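Lipase aflb (Neosartorya fumigata, PDB 6IDY) is a lipase that probably hydrolyses ester bonds in lipids, built on an alpha/beta-hydrolase fold. Local coordinates at residues A[101-111]-A[172-180]; A[16-26]-A[416-426]. All coordinates share one frame; numbering follows the deposited sequence.

How the contacts relate
Contact 1 and contact 2 bury almost the same area, 492 and 490 Å², but differ in chemistry. Contact 1, centred about 13 Å from the centre of the chain, is partly buried and mixes a polar amide network at the first turn of helix 173-178 with aromatic packing at its far end. Contact 2, about 20 Å out, is nonetheless mostly buried: two helices pack through aliphatic side chains, with one salt bridge just beyond their C-terminal ends. Their centres lie about 16 Å apart and they touch directly. Tyr-105 OH of contact 1 is hydrogen-bonded to Glu-421 OE2 of contact 2, and Asn-103 OD1 to Val-17 N, so segment 101-111 reaches both helices of contact 2.

Contact 1 (A[101-111]-A[172-180]); sequences FLNGYLNLDLN and PAGTTYYFN
Asn-111 and Thr-175 meet because Asn-111 turns CG, and Thr-175 turns OG1, opposite its own carbonyl carbon (chi1 -66° and -61°), which sets the amide against the hydroxyl. Asn-111 OD1 accepts from Thr-175 N at 2.8 Å, in the carbonyl plane and on a lone pair, although the N-H points at it at a bend. Asn-111 ND2 gives a straighter bond to Thr-175 OG1, 2.8 Å at 162°, and a further one to Tyr-105 O at 2.8 Å. Both acceptors lie close to the amide plane, evidence that the group is held against rotation. Thr-175 OG1 is also bonded to a water, 2.8 Å away, that donates to Phe-101 O. Beside this network Gly-174 CA makes a CA-H...O contact of 3.4 Å with Leu-110 O, an oxygen that takes hydrogen bonds from the side chains of Trp-194 and Asn-196. Farther along, Phe-101 lays CZ over the centre of one face of Tyr-178, while its CD2 comes 3.5 Å from Phe-179 CZ, the three rings forming an aromatic cluster. At the other end Pro-172 CG meets the edge of the Tyr-105 ring. Thr-175 N lies in the first turn of helix 173-178, so Asn-111 holds the N-terminal turn of the helix that follows strand 161-166 in the alpha/beta-hydrolase fold.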
loop_
_atom_site.group_PDB
_atom_site.type_symbol
_atom_site.label_atom_id
_atom_site.label_comp_id
_atom_site.label_asym_id
_atom_site.label_seq_id
_atom_site.Cartn_x
_atom_site.Cartn_y
_atom_site.Cartn_z
ATOM N N PHE A 101 16.537 -11.299 -3.100
ATOM C CA PHE A 101 15.837 -10.941 -1.864
ATOM C C PHE A 101 14.320 -11.053 -2.061
ATOM O O PHE A 101 13.648 -11.679 -1.241
ATOM C CB PHE A 101 16.246 -9.531 -1.386
ATOM C CG PHE A 101 15.493 -9.011 -0.178
ATOM C CD1 PHE A 101 15.778 -9.488 1.099
ATOM C CD2 PHE A 101 14.516 -8.034 -0.314
ATOM C CE1 PHE A 101 15.088 -9.004 2.214
ATOM C CE2 PHE A 101 13.824 -7.551 0.802
ATOM C CZ PHE A 101 14.114 -8.042 2.058
ATOM N N LEU A 102 13.794 -10.473 -3.160
ATOM C CA LEU A 102 12.367 -10.511 -3.510
ATOM C C LEU A 102 11.889 -11.947 -3.756
ATOM O O LEU A 102 10.748 -12.275 -3.423
ATOM C CB LEU A 102 12.082 -9.647 -4.753
ATOM C CG LEU A 102 12.313 -8.132 -4.644
ATOM C CD1 LEU A 102 12.296 -7.499 -6.011
ATOM C CD2 LEU A 102 11.268 -7.451 -3.753
ATOM N N ASN A 103 12.775 -12.802 -4.320
ATOM C CA ASN A 103 12.489 -14.210 -4.613
ATOM C C ASN A 103 12.141 -15.033 -3.361
ATOM O O ASN A 103 11.295 -15.924 -3.444
ATOM C CB ASN A 103 13.628 -14.853 -5.410
ATOM C CG ASN A 103 13.325 -16.237 -5.940
ATOM O OD1 ASN A 103 12.333 -16.467 -6.639
ATOM N ND2 ASN A 103 14.185 -17.189 -5.622
ATOM N N GLY A 104 12.762 -14.701 -2.227
ATOM C CA GLY A 104 12.529 -15.390 -0.961
ATOM C C GLY A 104 11.574 -14.704 -0.002
ATOM O O GLY A 104 11.685 -14.910 1.208
ATOM N N TYR A 105 10.611 -13.911 -0.530
ATOM C CA TYR A 105 9.637 -13.146 0.268
ATOM C C TYR A 105 8.698 -14.014 1.138
ATOM O O TYR A 105 8.356 -13.588 2.241
ATOM C CB TYR A 105 8.821 -12.169 -0.620
ATOM C CG TYR A 105 7.663 -12.803 -1.369
ATOM C CD1 TYR A 105 7.877 -13.539 -2.530
ATOM C CD2 TYR A 105 6.357 -12.677 -0.907
ATOM C CE1 TYR A 105 6.820 -14.145 -3.208
ATOM C CE2 TYR A 105 5.292 -13.283 -1.575
ATOM C CZ TYR A 105 5.528 -14.012 -2.728
ATOM O OH TYR A 105 4.479 -14.589 -3.404
ATOM N N LEU A 106 8.260 -15.196 0.635
ATOM C CA LEU A 106 7.334 -16.087 1.353
ATOM C C LEU A 106 7.860 -16.622 2.678
ATOM O O LEU A 106 7.096 -16.736 3.636
ATOM C CB LEU A 106 6.875 -17.257 0.476
ATOM C CG LEU A 106 5.784 -16.997 -0.555
ATOM C CD1 LEU A 106 5.500 -18.252 -1.319
ATOM C CD2 LEU A 106 4.482 -16.527 0.097
ATOM N N ASN A 107 9.151 -16.953 2.728
ATOM C CA ASN A 107 9.802 -17.485 3.924
ATOM C C ASN A 107 10.458 -16.394 4.785
ATOM O O ASN A 107 10.979 -16.697 5.862
ATOM C CB ASN A 107 10.787 -18.601 3.549
ATOM C CG ASN A 107 10.104 -19.811 2.957
ATOM O OD1 ASN A 107 10.085 -20.007 1.737
ATOM N ND2 ASN A 107 9.510 -20.642 3.805
ATOM N N LEU A 108 10.390 -15.126 4.333
ATOM C CA LEU A 108 10.947 -13.975 5.050
ATOM C C LEU A 108 10.147 -13.697 6.332
ATOM O O LEU A 108 8.913 -13.625 6.288
ATOM C CB LEU A 108 10.978 -12.732 4.132
ATOM C CG LEU A 108 11.602 -11.449 4.690
ATOM C CD1 LEU A 108 13.118 -11.471 4.569
ATOM C CD2 LEU A 108 11.054 -10.227 3.978
ATOM N N ASP A 109 10.860 -13.549 7.467
ATOM C CA ASP A 109 10.281 -13.284 8.789
ATOM C C ASP A 109 9.456 -11.995 8.859
ATOM O O ASP A 109 8.458 -11.963 9.577
ATOM C CB ASP A 109 11.361 -13.304 9.884
ATOM C CG ASP A 109 12.034 -14.653 10.095
ATOM O OD1 ASP A 109 11.366 -15.695 9.888
ATOM O OD2 ASP A 109 13.223 -14.668 10.487
ATOM N N LEU A 110 9.846 -10.954 8.091
ATOM C CA LEU A 110 9.146 -9.662 8.040
ATOM C C LEU A 110 7.732 -9.768 7.437
ATOM O O LEU A 110 6.904 -8.896 7.693
ATOM C CB LEU A 110 9.952 -8.603 7.251
ATOM C CG LEU A 110 11.450 -8.432 7.545
ATOM C CD1 LEU A 110 12.076 -7.462 6.564
ATOM C CD2 LEU A 110 11.707 -7.985 8.993
ATOM N N ASN A 111 7.469 -10.813 6.626
ATOM C CA ASN A 111 6.174 -11.023 5.968
ATOM C C ASN A 111 5.246 -11.979 6.724
ATOM O O ASN A 111 4.114 -12.201 6.297
ATOM C CB ASN A 111 6.377 -11.490 4.524
ATOM C CG ASN A 111 7.019 -10.459 3.644
ATOM O OD1 ASN A 111 6.846 -9.256 3.819
ATOM N ND2 ASN A 111 7.769 -10.907 2.662
ATOM N N PRO A 172 2.914 -8.152 0.382
ATOM C CA PRO A 172 3.054 -8.171 1.853
ATOM C C PRO A 172 3.704 -6.895 2.376
ATOM O O PRO A 172 4.565 -6.331 1.708
ATOM C CB PRO A 172 3.947 -9.393 2.123
ATOM C CG PRO A 172 3.941 -10.183 0.872
ATOM C CD PRO A 172 3.741 -9.205 -0.240
ATOM N N ALA A 173 3.296 -6.461 3.572
ATOM C CA ALA A 173 3.791 -5.257 4.238
ATOM C C ALA A 173 5.287 -5.255 4.460
ATOM O O ALA A 173 5.944 -4.265 4.136
ATOM C CB ALA A 173 3.074 -5.065 5.563
ATOM N N GLY A 174 5.803 -6.357 5.008
ATOM C CA GLY A 174 7.210 -6.525 5.341
ATOM C C GLY A 174 8.148 -6.166 4.216
ATOM O O GLY A 174 9.007 -5.298 4.388
ATOM N N THR A 175 7.961 -6.802 3.044
ATOM C CA THR A 175 8.789 -6.530 1.871
ATOM C C THR A 175 8.520 -5.127 1.323
ATOM O O THR A 175 9.484 -4.415 1.031
ATOM C CB THR A 175 8.677 -7.642 0.816
ATOM O OG1 THR A 175 9.138 -8.860 1.402
ATOM C CG2 THR A 175 9.530 -7.358 -0.407
ATOM N N THR A 176 7.233 -4.731 1.203
ATOM C CA THR A 176 6.804 -3.414 0.718
ATOM C C THR A 176 7.533 -2.262 1.404
ATOM O O THR A 176 8.139 -1.420 0.733
ATOM C CB THR A 176 5.288 -3.248 0.885
ATOM O OG1 THR A 176 4.645 -4.213 0.068
ATOM C CG2 THR A 176 4.782 -1.823 0.540
ATOM N N TYR A 177 7.483 -2.247 2.734
ATOM C CA TYR A 177 8.033 -1.159 3.528
ATOM C C TYR A 177 9.522 -1.269 3.827
ATOM O O TYR A 177 10.121 -0.273 4.212
ATOM C CB TYR A 177 7.207 -0.995 4.797
ATOM C CG TYR A 177 5.842 -0.429 4.468
ATOM C CD1 TYR A 177 5.702 0.870 3.986
ATOM C CD2 TYR A 177 4.696 -1.210 4.583
ATOM C CE1 TYR A 177 4.455 1.387 3.647
ATOM C CE2 TYR A 177 3.437 -0.697 4.259
ATOM C CZ TYR A 177 3.323 0.608 3.807
ATOM O OH TYR A 177 2.098 1.150 3.525
ATOM N N TYR A 178 10.132 -2.435 3.579
ATOM C CA TYR A 178 11.568 -2.652 3.753
ATOM C C TYR A 178 12.350 -1.621 2.910
ATOM O O TYR A 178 13.343 -1.070 3.381
ATOM C CB TYR A 178 11.927 -4.098 3.338
ATOM C CG TYR A 178 13.399 -4.439 3.409
ATOM C CD1 TYR A 178 13.959 -4.957 4.572
ATOM C CD2 TYR A 178 14.222 -4.294 2.295
ATOM C CE1 TYR A 178 15.313 -5.288 4.638
ATOM C CE2 TYR A 178 15.578 -4.621 2.349
ATOM C CZ TYR A 178 16.120 -5.110 3.526
ATOM O OH TYR A 178 17.452 -5.443 3.579
ATOM N N PHE A 179 11.859 -1.339 1.686
ATOM C CA PHE A 179 12.474 -0.423 0.731
ATOM C C PHE A 179 11.962 1.027 0.793
ATOM O O PHE A 179 12.277 1.819 -0.103
ATOM C CB PHE A 179 12.324 -0.986 -0.690
ATOM C CG PHE A 179 13.038 -2.294 -0.935
ATOM C CD1 PHE A 179 14.426 -2.341 -1.026
ATOM C CD2 PHE A 179 12.322 -3.470 -1.127
ATOM C CE1 PHE A 179 15.087 -3.545 -1.275
ATOM C CE2 PHE A 179 12.984 -4.671 -1.395
ATOM C CZ PHE A 179 14.361 -4.698 -1.474
ATOM N N ASN A 180 11.190 1.393 1.833
ATOM C CA ASN A 180 10.706 2.767 1.924
ATOM C C ASN A 180 10.316 3.172 3.350
ATOM O O ASN A 180 11.204 3.333 4.181
ATOM C CB ASN A 180 9.583 3.065 0.902
ATOM C CG ASN A 180 8.576 1.962 0.758
ATOM O OD1 ASN A 180 7.656 1.842 1.560
ATOM N ND2 ASN A 180 8.723 1.147 -0.271
HETATM O O HOH W 1 11.536 -9.974 0.340
#

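Contact 2 (A[16-26]-A[416-426]); sequences LVSILSSAAND and LIALAEVLAYK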
loop_
_atom_site.group_PDB
_atom_site.type_symbol
_atom_site.label_atom_id
_atom_site.label_comp_id
_atom_site.label_asym_id
_atom_site.label_seq_id
_atom_site.Cartn_x
_atom_site.Cartn_y
_atom_site.Cartn_z
ATOM N N LEU A 16 9.276 -16.962 -5.575
ATOM C CA LEU A 16 8.717 -16.105 -6.614
ATOM C C LEU A 16 8.845 -16.821 -7.969
ATOM O O LEU A 16 7.877 -16.854 -8.733
ATOM C CB LEU A 16 9.465 -14.758 -6.620
ATOM C CG LEU A 16 8.857 -13.586 -7.377
ATOM C CD1 LEU A 16 7.599 -13.119 -6.723
ATOM C CD2 LEU A 16 9.821 -12.418 -7.417
ATOM N N VAL A 17 10.011 -17.467 -8.212
ATOM C CA VAL A 17 10.314 -18.257 -9.409
ATOM C C VAL A 17 9.333 -19.430 -9.559
ATOM O O VAL A 17 8.732 -19.564 -10.623
ATOM C CB VAL A 17 11.808 -18.701 -9.453
ATOM C CG1 VAL A 17 12.033 -19.857 -10.430
ATOM C CG2 VAL A 17 12.716 -17.528 -9.803
ATOM N N SER A 18 9.158 -20.254 -8.498
ATOM C CA SER A 18 8.258 -21.415 -8.504
ATOM C C SER A 18 6.793 -21.021 -8.726
ATOM O O SER A 18 6.115 -21.659 -9.530
ATOM C CB SER A 18 8.422 -22.254 -7.237
ATOM O OG SER A 18 7.778 -21.668 -6.119
ATOM N N ILE A 19 6.316 -19.956 -8.046
ATOM C CA ILE A 19 4.941 -19.462 -8.202
ATOM C C ILE A 19 4.694 -19.032 -9.653
ATOM O O ILE A 19 3.716 -19.472 -10.262
ATOM C CB ILE A 19 4.590 -18.343 -7.182
ATOM C CG1 ILE A 19 4.585 -18.879 -5.739
ATOM C CG2 ILE A 19 3.245 -17.691 -7.524
ATOM C CD1 ILE A 19 4.791 -17.815 -4.693
ATOM N N LEU A 20 5.604 -18.221 -10.212
ATOM C CA LEU A 20 5.473 -17.730 -11.581
ATOM C C LEU A 20 5.634 -18.833 -12.640
ATOM O O LEU A 20 4.950 -18.773 -13.664
ATOM C CB LEU A 20 6.400 -16.533 -11.842
ATOM C CG LEU A 20 6.035 -15.259 -11.060
ATOM C CD1 LEU A 20 7.226 -14.354 -10.897
ATOM C CD2 LEU A 20 4.863 -14.524 -11.688
ATOM N N SER A 21 6.487 -19.846 -12.386
ATOM C CA SER A 21 6.680 -20.978 -13.312
ATOM C C SER A 21 5.421 -21.848 -13.339
ATOM O O SER A 21 5.014 -22.296 -14.412
ATOM C CB SER A 21 7.888 -21.822 -12.912
ATOM O OG SER A 21 9.062 -21.027 -12.917
ATOM N N SER A 22 4.796 -22.055 -12.159
ATOM C CA SER A 22 3.551 -22.811 -12.007
ATOM C C SER A 22 2.418 -22.077 -12.726
ATOM O O SER A 22 1.641 -22.718 -13.432
ATOM C CB SER A 22 3.200 -22.982 -10.531
ATOM O OG SER A 22 4.217 -23.700 -9.853
ATOM N N ALA A 23 2.347 -20.731 -12.564
ATOM C CA ALA A 23 1.342 -19.869 -13.197
ATOM C C ALA A 23 1.457 -19.887 -14.725
ATOM O O ALA A 23 0.434 -19.889 -15.414
ATOM C CB ALA A 23 1.461 -18.448 -12.670
ATOM N N ALA A 24 2.700 -19.946 -15.248
ATOM C CA ALA A 24 2.993 -20.029 -16.685
ATOM C C ALA A 24 2.450 -21.337 -17.268
ATOM O O ALA A 24 2.072 -21.379 -18.441
ATOM C CB ALA A 24 4.494 -19.948 -16.916
ATOM N N ASN A 25 2.401 -22.395 -16.434
ATOM C CA ASN A 25 1.910 -23.725 -16.809
ATOM C C ASN A 25 0.495 -23.981 -16.268
ATOM O O ASN A 25 0.017 -25.119 -16.268
ATOM C CB ASN A 25 2.892 -24.797 -16.335
ATOM C CG ASN A 25 4.238 -24.707 -17.001
ATOM O OD1 ASN A 25 4.349 -24.629 -18.232
ATOM N ND2 ASN A 25 5.291 -24.710 -16.199
ATOM N N ASP A 26 -0.177 -22.906 -15.832
ATOM C CA ASP A 26 -1.523 -22.972 -15.289
ATOM C C ASP A 26 -2.535 -22.592 -16.365
ATOM O O ASP A 26 -2.618 -21.430 -16.779
ATOM C CB ASP A 26 -1.644 -22.088 -14.030
ATOM C CG ASP A 26 -2.909 -22.259 -13.217
ATOM O OD1 ASP A 26 -3.810 -23.012 -13.661
ATOM O OD2 ASP A 26 -3.009 -21.629 -12.140
ATOM N N LEU A 416 6.566 -7.572 -9.053
ATOM C CA LEU A 416 6.860 -8.974 -9.353
ATOM C C LEU A 416 6.205 -9.886 -8.320
ATOM O O LEU A 416 5.668 -10.932 -8.674
ATOM C CB LEU A 416 8.374 -9.212 -9.429
ATOM C CG LEU A 416 9.164 -8.303 -10.389
ATOM C CD1 LEU A 416 10.659 -8.470 -10.176
ATOM C CD2 LEU A 416 8.808 -8.581 -11.859
ATOM N N ILE A 417 6.205 -9.465 -7.050
ATOM C CA ILE A 417 5.545 -10.201 -5.969
ATOM C C ILE A 417 4.023 -10.087 -6.156
ATOM O O ILE A 417 3.317 -11.102 -6.088
ATOM C CB ILE A 417 6.013 -9.708 -4.572
ATOM C CG1 ILE A 417 7.487 -10.082 -4.332
ATOM C CG2 ILE A 417 5.110 -10.268 -3.464
ATOM C CD1 ILE A 417 8.126 -9.378 -3.145
ATOM N N ALA A 418 3.537 -8.856 -6.435
ATOM C CA ALA A 418 2.114 -8.598 -6.660
ATOM C C ALA A 418 1.553 -9.503 -7.767
ATOM O O ALA A 418 0.487 -10.091 -7.574
ATOM C CB ALA A 418 1.871 -7.126 -6.972
ATOM N N LEU A 419 2.316 -9.698 -8.870
ATOM C CA LEU A 419 1.897 -10.569 -9.965
ATOM C C LEU A 419 1.824 -12.028 -9.524
ATOM O O LEU A 419 0.818 -12.685 -9.791
ATOM C CB LEU A 419 2.787 -10.428 -11.215
ATOM C CG LEU A 419 2.325 -11.251 -12.435
ATOM C CD1 LEU A 419 0.961 -10.786 -12.943
ATOM C CD2 LEU A 419 3.354 -11.234 -13.530
ATOM N N ALA A 420 2.878 -12.518 -8.836
ATOM C CA ALA A 420 2.944 -13.881 -8.316
ATOM C C ALA A 420 1.762 -14.165 -7.383
ATOM O O ALA A 420 1.097 -15.179 -7.560
ATOM C CB ALA A 420 4.258 -14.092 -7.580
ATOM N N GLU A 421 1.465 -13.245 -6.434
ATOM C CA GLU A 421 0.342 -13.392 -5.501
ATOM C C GLU A 421 -1.017 -13.431 -6.228
ATOM O O GLU A 421 -1.855 -14.278 -5.905
ATOM C CB GLU A 421 0.359 -12.287 -4.430
ATOM C CG GLU A 421 1.414 -12.476 -3.345
ATOM C CD GLU A 421 1.201 -13.642 -2.398
ATOM O OE1 GLU A 421 0.032 -13.964 -2.093
ATOM O OE2 GLU A 421 2.208 -14.241 -1.965
ATOM N N VAL A 422 -1.228 -12.533 -7.207
ATOM C CA VAL A 422 -2.479 -12.481 -7.986
ATOM C C VAL A 422 -2.688 -13.799 -8.750
ATOM O O VAL A 422 -3.763 -14.407 -8.654
ATOM C CB VAL A 422 -2.564 -11.228 -8.917
ATOM C CG1 VAL A 422 -3.717 -11.346 -9.908
ATOM C CG2 VAL A 422 -2.723 -9.953 -8.101
ATOM N N LEU A 423 -1.639 -14.259 -9.453
ATOM C CA LEU A 423 -1.701 -15.478 -10.257
ATOM C C LEU A 423 -1.885 -16.741 -9.426
ATOM O O LEU A 423 -2.650 -17.614 -9.834
ATOM C CB LEU A 423 -0.497 -15.587 -11.208
ATOM C CG LEU A 423 -0.315 -14.432 -12.230
ATOM C CD1 LEU A 423 0.797 -14.745 -13.219
ATOM C CD2 LEU A 423 -1.599 -14.128 -12.994
ATOM N N ALA A 424 -1.261 -16.817 -8.240
ATOM C CA ALA A 424 -1.387 -17.983 -7.352
ATOM C C ALA A 424 -2.693 -17.996 -6.549
ATOM O O ALA A 424 -3.034 -19.031 -5.980
ATOM C CB ALA A 424 -0.199 -18.051 -6.403
ATOM N N TYR A 425 -3.414 -16.857 -6.478
ATOM C CA TYR A 425 -4.657 -16.777 -5.709
ATOM C C TYR A 425 -5.716 -17.705 -6.268
ATOM O O TYR A 425 -6.062 -17.621 -7.445
ATOM C CB TYR A 425 -5.187 -15.339 -5.618
ATOM C CG TYR A 425 -6.351 -15.193 -4.660
ATOM C CD1 TYR A 425 -7.658 -15.450 -5.072
ATOM C CD2 TYR A 425 -6.150 -14.795 -3.341
ATOM C CE1 TYR A 425 -8.733 -15.321 -4.192
ATOM C CE2 TYR A 425 -7.219 -14.641 -2.461
ATOM C CZ TYR A 425 -8.508 -14.908 -2.891
ATOM O OH TYR A 425 -9.569 -14.766 -2.028
ATOM N N LYS A 426 -6.212 -18.602 -5.411
ATOM C CA LYS A 426 -7.232 -19.593 -5.747
ATOM C C LYS A 426 -8.175 -19.777 -4.550
ATOM O O LYS A 426 -7.699 -19.783 -3.417
ATOM C CB LYS A 426 -6.591 -20.941 -6.146
ATOM C CG LYS A 426 -5.832 -20.891 -7.466
ATOM C CD LYS A 426 -5.027 -22.150 -7.758
ATOM C CE LYS A 426 -4.145 -21.930 -8.967
ATOM N NZ LYS A 426 -3.686 -23.209 -9.572
HETATM O O HOH W 2 -1.317 -19.853 -10.918
#
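Leu-20 points its isobutyl end into the neighbouring helix as a knob, seated among Leu-416, Leu-419, Ala-420 and Leu-423. CD2 does most of the touching: it lies 3.9 Å from Ala-420 CA, against the backbone, and 4.1 Å from Leu-419 CD2. One turn earlier Leu-16 lies at about a right angle to Leu-416. Its CG is swung opposite the backbone N (chi1 -166°), which carries CD1 onto the second helix, 3.6 Å from Ala-420 CB, while CD2 faces Leu-416 CB. Ile-19 uses its short branch: CG2 settles between two alanines, 3.7 Å from Ala-420 CB and 3.6 Å from Ala-424 CB. The small methyls of Ala-420 and Ala-424 thus receive larger side chains from helix 16-24, and both methyls are directed at it. The seat of Leu-20 is a knob-into-hole, in a pair formed by an N-terminal helix and helix 414-424 near the C-terminus, outside the central mixed sheet of the alpha/beta-hydrolase fold; the axes of segments 16-24 and 416-424 approach to 9.1 Å and cross at 49°, running more parallel than antiparallel. Helix 31-47 adds Ile-40 against Leu-20, and helix 81-90 adds Phe-81 and Leu-82 against Leu-419. One turn on from Leu-20, Ala-23 places CB 3.8 Å from Leu-423 CB. Beyond the helix ends the chemistry turns polar. Asp-26 and Lys-426 approach from opposite directions in a salt bridge, the extended lysine bringing NZ to 3.1 Å from Asp-26 OD2 and meeting it from above the carboxylate plane, 45° out of it. The same oxygen accepts from a water that also donates to Leu-423 O, bridging the two segments, while Asp-26 OD1 is hydrogen-bonded to Ser-28 OG.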